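Local coordinates for protein pngf-ii (Elizabethkingia meningoseptica, PDB 4R4X) that probably hydrolyses the bond between asparagine and N-linked glycans, releasing the sugar chains from glycoproteins as a peptide:N-glycosidase, at residues F306-F311 / R465-A470; K237-G242 / G357-L362; R458-S463 / N487-T492. All blocks are in the same frame, centred on the assembly; numbering follows the deposited sequence.

Contact 1 of 3, residues F306-F311 / R465-A470; sequences FGIGHF and RLFNPA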
loop_
_atom_site.group_PDB
_atom_site.type_symbol
_atom_site.label_atom_id
_atom_site.label_comp_id
_atom_site.label_asym_id
_atom_site.label_seq_id
_atom_site.Cartn_x
_atom_site.Cartn_y
_atom_site.Cartn_z
ATOM N N PHE A 306 -13.355 -14.281 12.005
ATOM C CA PHE A 306 -13.483 -15.119 13.186
ATOM C C PHE A 306 -12.292 -16.077 13.332
ATOM O O PHE A 306 -12.222 -17.090 12.639
ATOM C CB PHE A 306 -14.737 -15.950 13.081
ATOM C CG PHE A 306 -16.028 -15.190 13.227
ATOM C CD1 PHE A 306 -16.632 -15.046 14.475
ATOM C CD2 PHE A 306 -16.699 -14.721 12.115
ATOM C CE1 PHE A 306 -17.870 -14.426 14.597
ATOM C CE2 PHE A 306 -17.913 -14.080 12.235
ATOM C CZ PHE A 306 -18.501 -13.930 13.473
ATOM N N GLY A 307 -11.347 -15.720 14.184
ATOM C CA GLY A 307 -10.305 -16.633 14.690
ATOM C C GLY A 307 -9.245 -17.155 13.746
ATOM O O GLY A 307 -8.709 -18.281 13.928
ATOM N N ILE A 308 -8.897 -16.353 12.756
ATOM C CA ILE A 308 -7.959 -16.807 11.734
ATOM C C ILE A 308 -6.557 -17.115 12.273
ATOM O O ILE A 308 -5.993 -16.381 13.091
ATOM C CB ILE A 308 -7.860 -15.820 10.564
ATOM C CG1 ILE A 308 -7.243 -16.515 9.344
ATOM C CG2 ILE A 308 -7.040 -14.584 10.955
ATOM C CD1 ILE A 308 -7.321 -15.689 8.090
ATOM N N GLY A 309 -6.023 -18.230 11.807
ATOM C CA GLY A 309 -4.715 -18.680 12.212
ATOM C C GLY A 309 -4.843 -19.557 13.424
ATOM O O GLY A 309 -4.689 -20.774 13.321
ATOM N N HIS A 310 -5.191 -18.950 14.553
ATOM C CA HIS A 310 -5.260 -19.675 15.825
ATOM C C HIS A 310 -6.193 -20.880 15.798
ATOM O O HIS A 310 -5.851 -21.958 16.297
ATOM C CB HIS A 310 -5.666 -18.755 16.958
ATOM C CG HIS A 310 -5.573 -19.393 18.310
ATOM N ND1 HIS A 310 -4.394 -19.459 19.024
ATOM C CD2 HIS A 310 -6.512 -20.002 19.072
ATOM C CE1 HIS A 310 -4.611 -20.086 20.169
ATOM N NE2 HIS A 310 -5.891 -20.409 20.227
ATOM N N PHE A 311 -7.372 -20.703 15.223
ATOM C CA PHE A 311 -8.338 -21.769 15.188
ATOM C C PHE A 311 -8.280 -22.695 13.953
ATOM O O PHE A 311 -9.109 -23.578 13.842
ATOM C CB PHE A 311 -9.740 -21.155 15.326
ATOM C CG PHE A 311 -9.999 -20.583 16.686
ATOM C CD1 PHE A 311 -9.587 -19.314 17.012
ATOM C CD2 PHE A 311 -10.641 -21.341 17.660
ATOM C CE1 PHE A 311 -9.807 -18.795 18.286
ATOM C CE2 PHE A 311 -10.870 -20.837 18.937
ATOM C CZ PHE A 311 -10.453 -19.551 19.247
ATOM N N ARG A 465 -15.357 -16.577 3.324
ATOM C CA ARG A 465 -15.571 -17.711 4.238
ATOM C C ARG A 465 -14.273 -18.352 4.745
ATOM O O ARG A 465 -14.182 -18.708 5.928
ATOM C CB ARG A 465 -16.460 -18.752 3.546
ATOM C CG ARG A 465 -16.815 -19.944 4.404
ATOM C CD ARG A 465 -17.813 -19.574 5.483
ATOM N NE ARG A 465 -18.080 -20.686 6.392
ATOM C CZ ARG A 465 -17.397 -20.963 7.498
ATOM N NH1 ARG A 465 -16.349 -20.239 7.868
ATOM N NH2 ARG A 465 -17.771 -22.005 8.235
ATOM N N LEU A 466 -13.267 -18.462 3.881
ATOM C CA LEU A 466 -12.036 -19.183 4.210
ATOM C C LEU A 466 -11.098 -18.393 5.139
ATOM O O LEU A 466 -10.084 -18.922 5.620
ATOM C CB LEU A 466 -11.297 -19.600 2.936
ATOM C CG LEU A 466 -11.999 -20.626 2.041
ATOM C CD1 LEU A 466 -11.163 -20.943 0.801
ATOM C CD2 LEU A 466 -12.352 -21.894 2.807
ATOM N N PHE A 467 -11.428 -17.129 5.374
ATOM C CA PHE A 467 -10.729 -16.336 6.393
ATOM C C PHE A 467 -11.324 -16.552 7.792
ATOM O O PHE A 467 -10.780 -16.042 8.762
ATOM C CB PHE A 467 -10.764 -14.838 6.059
ATOM C CG PHE A 467 -10.029 -14.473 4.801
ATOM C CD1 PHE A 467 -8.660 -14.168 4.829
ATOM C CD2 PHE A 467 -10.687 -14.450 3.573
ATOM C CE1 PHE A 467 -7.982 -13.846 3.675
ATOM C CE2 PHE A 467 -10.010 -14.123 2.413
ATOM C CZ PHE A 467 -8.649 -13.784 2.462
ATOM N N ASN A 468 -12.425 -17.319 7.893
ATOM C CA ASN A 468 -13.283 -17.281 9.086
ATOM C C ASN A 468 -13.512 -18.654 9.739
ATOM O O ASN A 468 -14.656 -19.091 9.887
ATOM C CB ASN A 468 -14.655 -16.662 8.732
ATOM C CG ASN A 468 -14.606 -15.134 8.569
ATOM O OD1 ASN A 468 -14.637 -14.386 9.547
ATOM N ND2 ASN A 468 -14.543 -14.678 7.348
ATOM N N PRO A 469 -12.437 -19.325 10.170
ATOM C CA PRO A 469 -12.629 -20.658 10.735
ATOM C C PRO A 469 -13.582 -20.766 11.937
ATOM O O PRO A 469 -14.322 -21.744 12.024
ATOM C CB PRO A 469 -11.202 -21.094 11.100
ATOM C CG PRO A 469 -10.435 -19.820 11.275
ATOM C CD PRO A 469 -11.031 -18.892 10.246
ATOM N N ALA A 470 -13.576 -19.782 12.838
ATOM C CA ALA A 470 -14.379 -19.831 14.053
ATOM C C ALA A 470 -15.776 -19.206 13.887
ATOM O O ALA A 470 -16.481 -19.021 14.865
ATOM C CB ALA A 470 -13.630 -19.169 15.198
#
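Phe306 is clasped by Asn468 and Ala470 through both polar atoms of its backbone. Its N-H reaches Asn468 OD1 at 2.8 Å, and its carbonyl oxygen accepts from Ala470 N at 3.0 Å, the donor standing above the carbonyl plane. Asparagine suits its place because it carries an acceptor out to another backbone on a short arm, its CG standing anti to its own carbonyl carbon (chi1 -76°). OD1 also lies at the edge of the Phe306 ring, 3.3 Å from Phe306 CD2, while ND2 donates back to Tyr464 O. Pro469, whose N has no hydrogen to donate, offers its ring as a bump instead. Its CD sits 3.2 Å from Phe306 O, and its CG fits into the bend made by Phe306, Gly307 and Ile308, 3.5 Å from Gly307 O. Gly307, whose positive phi favours glycine, has only hydrogens to set before the methyl of Ala470. That methyl is the second bump: CB lies over one face of the Phe311 ring, toward its rim and 4.2 Å from Phe311 CG, and the opposite face carries His310 CD2. Ile308 makes the third fit. Its CG1 is anti to the backbone N (chi1 -162°), and Ile308 CD1 comes to the edge of the Phe467 ring, 3.8 Å from Phe467 CD1. The same side chain lies against Phe467 O, with CB 3.4 Å away; this oxygen is buried and has no polar partner in the model. The contact joins a loop of the first jelly-roll domain of the PNGase F-like part, following strand 297-303, to a loop of the second, preceding strand 493-504. Ile308 leans on strand 231-240 through Gln238 and Lys239, and Phe467 on strand 326-331 through Pro327.

Contact 2 of 3, residues K237-G242 / G357-L362; sequences KQKSNG and GHQISL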
loop_
_atom_site.group_PDB
_atom_site.type_symbol
_atom_site.label_atom_id
_atom_site.label_comp_id
_atom_site.label_asym_id
_atom_site.label_seq_id
_atom_site.Cartn_x
_atom_site.Cartn_y
_atom_site.Cartn_z
ATOM N N LYS A 237 -1.565 -6.455 8.304
ATOM C CA LYS A 237 -1.720 -7.908 8.254
ATOM C C LYS A 237 -2.123 -8.347 9.647
ATOM O O LYS A 237 -1.628 -7.818 10.626
ATOM C CB LYS A 237 -0.408 -8.600 7.853
ATOM C CG LYS A 237 0.252 -8.139 6.575
ATOM C CD LYS A 237 -0.590 -8.378 5.330
ATOM C CE LYS A 237 0.160 -7.916 4.073
ATOM N NZ LYS A 237 1.381 -8.744 3.829
ATOM N N GLN A 238 -3.051 -9.281 9.753
ATOM C CA GLN A 238 -3.642 -9.640 11.048
ATOM C C GLN A 238 -3.851 -11.143 11.154
ATOM O O GLN A 238 -4.107 -11.797 10.162
ATOM C CB GLN A 238 -4.993 -8.927 11.212
ATOM C CG GLN A 238 -5.847 -9.328 12.404
ATOM C CD GLN A 238 -6.741 -10.538 12.164
ATOM O OE1 GLN A 238 -7.117 -10.844 11.038
ATOM N NE2 GLN A 238 -7.107 -11.215 13.232
ATOM N N LYS A 239 -3.745 -11.670 12.372
ATOM C CA LYS A 239 -4.264 -12.981 12.720
ATOM C C LYS A 239 -4.671 -13.020 14.176
ATOM O O LYS A 239 -4.280 -12.153 14.963
ATOM C CB LYS A 239 -3.228 -14.069 12.455
ATOM C CG LYS A 239 -2.097 -14.119 13.469
ATOM C CD LYS A 239 -1.086 -15.171 13.035
ATOM C CE LYS A 239 0.199 -15.104 13.834
ATOM N NZ LYS A 239 0.121 -15.937 15.061
ATOM N N SER A 240 -5.462 -14.031 14.520
ATOM C CA SER A 240 -5.833 -14.301 15.899
ATOM C C SER A 240 -4.709 -15.026 16.621
ATOM O O SER A 240 -4.099 -15.932 16.059
ATOM C CB SER A 240 -7.103 -15.164 15.997
ATOM O OG SER A 240 -7.368 -15.556 17.345
ATOM N N ASN A 241 -4.464 -14.605 17.863
ATOM C CA ASN A 241 -3.634 -15.318 18.830
ATOM C C ASN A 241 -4.474 -15.892 19.960
ATOM O O ASN A 241 -3.978 -16.060 21.084
ATOM C CB ASN A 241 -2.590 -14.373 19.457
ATOM C CG ASN A 241 -1.382 -14.143 18.575
ATOM O OD1 ASN A 241 -1.276 -14.639 17.454
ATOM N ND2 ASN A 241 -0.450 -13.378 19.089
ATOM N N GLY A 242 -5.751 -16.151 19.699
ATOM C CA GLY A 242 -6.629 -16.669 20.726
ATOM C C GLY A 242 -8.059 -16.205 20.632
ATOM O O GLY A 242 -8.969 -16.958 20.953
ATOM N N GLY A 357 -5.636 -12.580 22.229
ATOM C CA GLY A 357 -5.964 -11.469 21.346
ATOM C C GLY A 357 -5.577 -11.722 19.905
ATOM O O GLY A 357 -5.969 -12.735 19.315
ATOM N N HIS A 358 -4.840 -10.766 19.345
ATOM C CA HIS A 358 -4.489 -10.701 17.935
ATOM C C HIS A 358 -3.042 -10.290 17.798
ATOM O O HIS A 358 -2.458 -9.737 18.726
ATOM C CB HIS A 358 -5.338 -9.652 17.200
ATOM C CG HIS A 358 -6.797 -9.915 17.291
ATOM N ND1 HIS A 358 -7.517 -10.440 16.244
ATOM C CD2 HIS A 358 -7.664 -9.786 18.320
ATOM C CE1 HIS A 358 -8.778 -10.582 16.611
ATOM N NE2 HIS A 358 -8.886 -10.210 17.868
ATOM N N GLN A 359 -2.467 -10.563 16.635
ATOM C CA GLN A 359 -1.145 -10.084 16.264
ATOM C C GLN A 359 -1.288 -9.340 14.931
ATOM O O GLN A 359 -1.926 -9.861 14.009
ATOM C CB GLN A 359 -0.229 -11.280 16.074
ATOM C CG GLN A 359 1.218 -10.948 16.029
ATOM C CD GLN A 359 2.004 -12.234 16.105
ATOM O OE1 GLN A 359 2.051 -12.867 17.151
ATOM N NE2 GLN A 359 2.539 -12.663 14.985
ATOM N N ILE A 360 -0.709 -8.145 14.837
ATOM C CA ILE A 360 -0.671 -7.422 13.566
ATOM C C ILE A 360 0.720 -6.910 13.175
ATOM O O ILE A 360 1.648 -6.820 14.008
ATOM C CB ILE A 360 -1.636 -6.206 13.547
ATOM C CG1 ILE A 360 -1.055 -5.059 14.369
ATOM C CG2 ILE A 360 -3.007 -6.605 14.051
ATOM C CD1 ILE A 360 -1.738 -3.733 14.172
ATOM N N SER A 361 0.830 -6.604 11.882
ATOM C CA SER A 361 1.883 -5.789 11.313
ATOM C C SER A 361 1.218 -4.641 10.571
ATOM O O SER A 361 0.095 -4.783 10.103
ATOM C CB SER A 361 2.763 -6.605 10.361
ATOM O OG SER A 361 3.390 -7.671 11.099
ATOM N N LEU A 362 1.913 -3.518 10.481
ATOM C CA LEU A 362 1.393 -2.321 9.846
ATOM C C LEU A 362 2.516 -1.472 9.264
ATOM O O LEU A 362 3.536 -1.225 9.941
ATOM C CB LEU A 362 0.634 -1.492 10.869
ATOM C CG LEU A 362 0.069 -0.161 10.407
ATOM C CD1 LEU A 362 -1.060 -0.430 9.441
ATOM C CD2 LEU A 362 -0.402 0.635 11.617
#
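From Lys237 opposite Ser361 to Ser240 opposite His358, two antiparallel strands pair at an axis distance of 4.7 Å, with hydrogen-bonded pairs at Lys237-Ser361 and Lys239-Gln359 and non-hydrogen-bonded pairs between and beyond them. Past the last pair, Asn241 N still reaches Gly357 O at 2.8 Å. On the face of Lys239 and Gln359, polar side chains suit a partly exposed surface. Lys239 lies beside Gln359, its CE 3.6 Å from the amide NE2, and NZ bonds Asn241 OD1 in the carbonyl plane. Asn241 carries the polar network on: ND2 donates to Gln359 OE1 at 3.2 Å in a nearly straight bond (171°), the two amides turned 87° apart. Gln238, on the face it shares with Ile360, sends NE2 to His358 ND1 at 3.1 Å, in the ring plane, where the strands begin to part. Both polar ends have outside partners: Gln238 OE1 bonds Thr326 OG1 and His358 NE2 bonds Asp243 OD2, which fixes the turn of amide and ring. Ser240 OG, also bonded to Asp243 O, accepts from Gly242 N at 2.9 Å in an ST turn that takes the chain off the strand. The pair forms the middle of a four-stranded antiparallel sheet, between strand 326-331 beyond Gln238 and strand 186-196 beyond Ile360, whose side chain packs onto strand 343-350.

Contact 3 of 3, residues R458-S463 / N487-T492; sequences RTDCGS and NWCPGT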
loop_
_atom_site.group_PDB
_atom_site.type_symbol
_atom_site.label_atom_id
_atom_site.label_comp_id
_atom_site.label_asym_id
_atom_site.label_seq_id
_atom_site.Cartn_x
_atom_site.Cartn_y
_atom_site.Cartn_z
ATOM N N ARG A 458 -23.767 -4.447 2.591
ATOM C CA ARG A 458 -22.828 -5.370 1.919
ATOM C C ARG A 458 -23.496 -6.740 1.792
ATOM O O ARG A 458 -23.971 -7.269 2.773
ATOM C CB ARG A 458 -21.551 -5.566 2.745
ATOM C CG ARG A 458 -20.648 -4.337 2.901
ATOM C CD ARG A 458 -19.605 -4.168 1.833
ATOM N NE ARG A 458 -18.660 -5.288 1.730
ATOM C CZ ARG A 458 -17.471 -5.368 2.322
ATOM N NH1 ARG A 458 -17.020 -4.413 3.109
ATOM N NH2 ARG A 458 -16.740 -6.449 2.129
ATOM N N THR A 459 -23.502 -7.296 0.587
ATOM C CA THR A 459 -24.108 -8.580 0.268
ATOM C C THR A 459 -23.097 -9.617 -0.270
ATOM O O THR A 459 -23.491 -10.680 -0.790
ATOM C CB THR A 459 -25.240 -8.367 -0.774
ATOM O OG1 THR A 459 -24.753 -7.607 -1.886
ATOM C CG2 THR A 459 -26.385 -7.620 -0.145
ATOM N N ASP A 460 -21.807 -9.347 -0.064
ATOM C CA ASP A 460 -20.703 -10.184 -0.590
ATOM C C ASP A 460 -19.977 -10.980 0.492
ATOM O O ASP A 460 -18.895 -11.542 0.232
ATOM C CB ASP A 460 -19.660 -9.308 -1.310
ATOM C CG ASP A 460 -19.051 -8.214 -0.404
ATOM O OD1 ASP A 460 -19.807 -7.540 0.314
ATOM O OD2 ASP A 460 -17.815 -8.021 -0.428
ATOM N N CYS A 461 -20.520 -10.995 1.715
ATOM C CA CYS A 461 -19.757 -11.500 2.875
ATOM C C CYS A 461 -19.405 -12.984 2.757
ATOM O O CYS A 461 -18.370 -13.407 3.264
ATOM C CB CYS A 461 -20.453 -11.171 4.204
ATOM S SG CYS A 461 -20.761 -9.383 4.479
ATOM N N GLY A 462 -20.241 -13.752 2.037
ATOM C CA GLY A 462 -20.009 -15.189 1.797
ATOM C C GLY A 462 -18.724 -15.470 1.043
ATOM O O GLY A 462 -18.203 -16.572 1.131
ATOM N N SER A 463 -18.204 -14.476 0.313
ATOM C CA SER A 463 -16.926 -14.596 -0.409
ATOM C C SER A 463 -15.690 -14.854 0.469
ATOM O O SER A 463 -14.717 -15.379 -0.031
ATOM C CB SER A 463 -16.655 -13.334 -1.259
ATOM O OG SER A 463 -17.743 -13.055 -2.126
ATOM N N ASN A 487 -22.715 -2.572 6.053
ATOM C CA ASN A 487 -21.521 -1.977 5.463
ATOM C C ASN A 487 -20.209 -2.568 5.937
ATOM O O ASN A 487 -19.150 -1.944 5.790
ATOM C CB ASN A 487 -21.492 -0.453 5.588
ATOM C CG ASN A 487 -20.860 0.219 4.379
ATOM O OD1 ASN A 487 -20.944 -0.289 3.265
ATOM N ND2 ASN A 487 -20.241 1.376 4.590
ATOM N N TRP A 488 -20.259 -3.799 6.430
ATOM C CA TRP A 488 -19.019 -4.511 6.702
ATOM C C TRP A 488 -19.142 -6.000 6.578
ATOM O O TRP A 488 -20.225 -6.521 6.674
ATOM C CB TRP A 488 -18.511 -4.171 8.079
ATOM C CG TRP A 488 -19.441 -4.401 9.243
ATOM C CD1 TRP A 488 -20.500 -3.627 9.626
ATOM C CD2 TRP A 488 -19.308 -5.420 10.250
ATOM N NE1 TRP A 488 -21.043 -4.108 10.789
ATOM C CE2 TRP A 488 -20.338 -5.218 11.185
ATOM C CE3 TRP A 488 -18.443 -6.500 10.420
ATOM C CZ2 TRP A 488 -20.505 -6.033 12.288
ATOM C CZ3 TRP A 488 -18.618 -7.323 11.533
ATOM C CH2 TRP A 488 -19.625 -7.076 12.451
ATOM N N CYS A 489 -18.014 -6.670 6.346
ATOM C CA CYS A 489 -17.963 -8.142 6.350
ATOM C C CYS A 489 -16.752 -8.547 7.176
ATOM O O CYS A 489 -15.658 -8.018 6.950
ATOM C CB CYS A 489 -17.758 -8.719 4.939
ATOM S SG CYS A 489 -19.069 -8.478 3.717
ATOM N N PRO A 490 -16.908 -9.534 8.068
ATOM C CA PRO A 490 -15.718 -9.984 8.805
ATOM C C PRO A 490 -14.568 -10.411 7.871
ATOM O O PRO A 490 -14.756 -11.266 6.996
ATOM C CB PRO A 490 -16.245 -11.162 9.614
ATOM C CG PRO A 490 -17.695 -10.879 9.804
ATOM C CD PRO A 490 -18.135 -10.197 8.536
ATOM N N GLY A 491 -13.393 -9.829 8.078
ATOM C CA GLY A 491 -12.200 -10.134 7.287
ATOM C C GLY A 491 -11.889 -9.087 6.224
ATOM O O GLY A 491 -10.990 -9.274 5.413
ATOM N N THR A 492 -12.632 -7.980 6.215
ATOM C CA THR A 492 -12.484 -6.983 5.159
ATOM C C THR A 492 -12.492 -5.540 5.681
ATOM O O THR A 492 -12.983 -5.225 6.786
ATOM C CB THR A 492 -13.560 -7.100 4.023
ATOM O OG1 THR A 492 -14.873 -6.758 4.521
ATOM C CG2 THR A 492 -13.580 -8.506 3.393
#
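Cys461 and Cys489 close a disulfide loop in the second jelly-roll domain of the PNGase F-like part, their SG atoms 2.1 Å apart and twisted in the left-handed sense (chi3 -76°). Both sulfurs stand anti to their own carbonyl carbons, which aims them at each other from facing backbones. Beside the bridge lies Arg458, with Cys489 SG over one face of its guanidinium, 3.5 Å from NH2. Its aliphatic part is used too: CG rests 3.6 Å from Trp488 N, a buried nitrogen with no polar partner in the model. The arginine then meets Thr492 tip to tip, NH2 donating to OG1 at 3.1 Å. The hydroxyl serves both ways, since OG1 also donates to Cys489 O at 2.8 Å, and threonine fits a place that needs an acceptor and a donor on one short branch. What positions the guanidinium is a salt bridge to Asp460, gripped side-on: NE meets the syn lone pair of OD1 at 2.9 Å, almost in plane, and NH2 meets OD2 on its syn side. Tyr464 OH holds OD2 as well, and Ile493 O takes NH1, an arrangement that would spread the positive charge over several oxygens. Farther out, Cys489 to Thr492 form a type II turn, with Gly491 at the corner that needs positive phi; Gly491 and Thr492 together face Phe303 in a G1 beta bulge. Trp488 is stacked with Phe303 and His428, with Arg485 in a cation-pi contact and NE1 bonded to Gly427 O. The 3-10 segment starting at Cys461 is secured by Asp460 O, which accepts Ser463 N and Ser463 OG from the same face of its plane, each at 3.0 Å.

How the contacts relate
Following the chain from the N terminus, strand 231-240 opens contact 2, which closes when 357-362 returns beside 237-242. Segment 306-311 lies within that loop, but its partner 465-470 comes much later, so contacts 1 and 2 cross; Ile308 O joins them by a probable hydrogen bond to Ser240 N. Contact 3 begins after contact 2 has closed and the two stand in series without touching. Its short loop, 458-463 to 487-492, encloses 465-470, so contacts 1 and 3 also cross, meeting where Phe306 packs on Pro490. Contact 2 thus ties strands within the first jelly-roll domain of the PNGase F-like part, contact 3 a loop of the second, and contact 1 links the two domains.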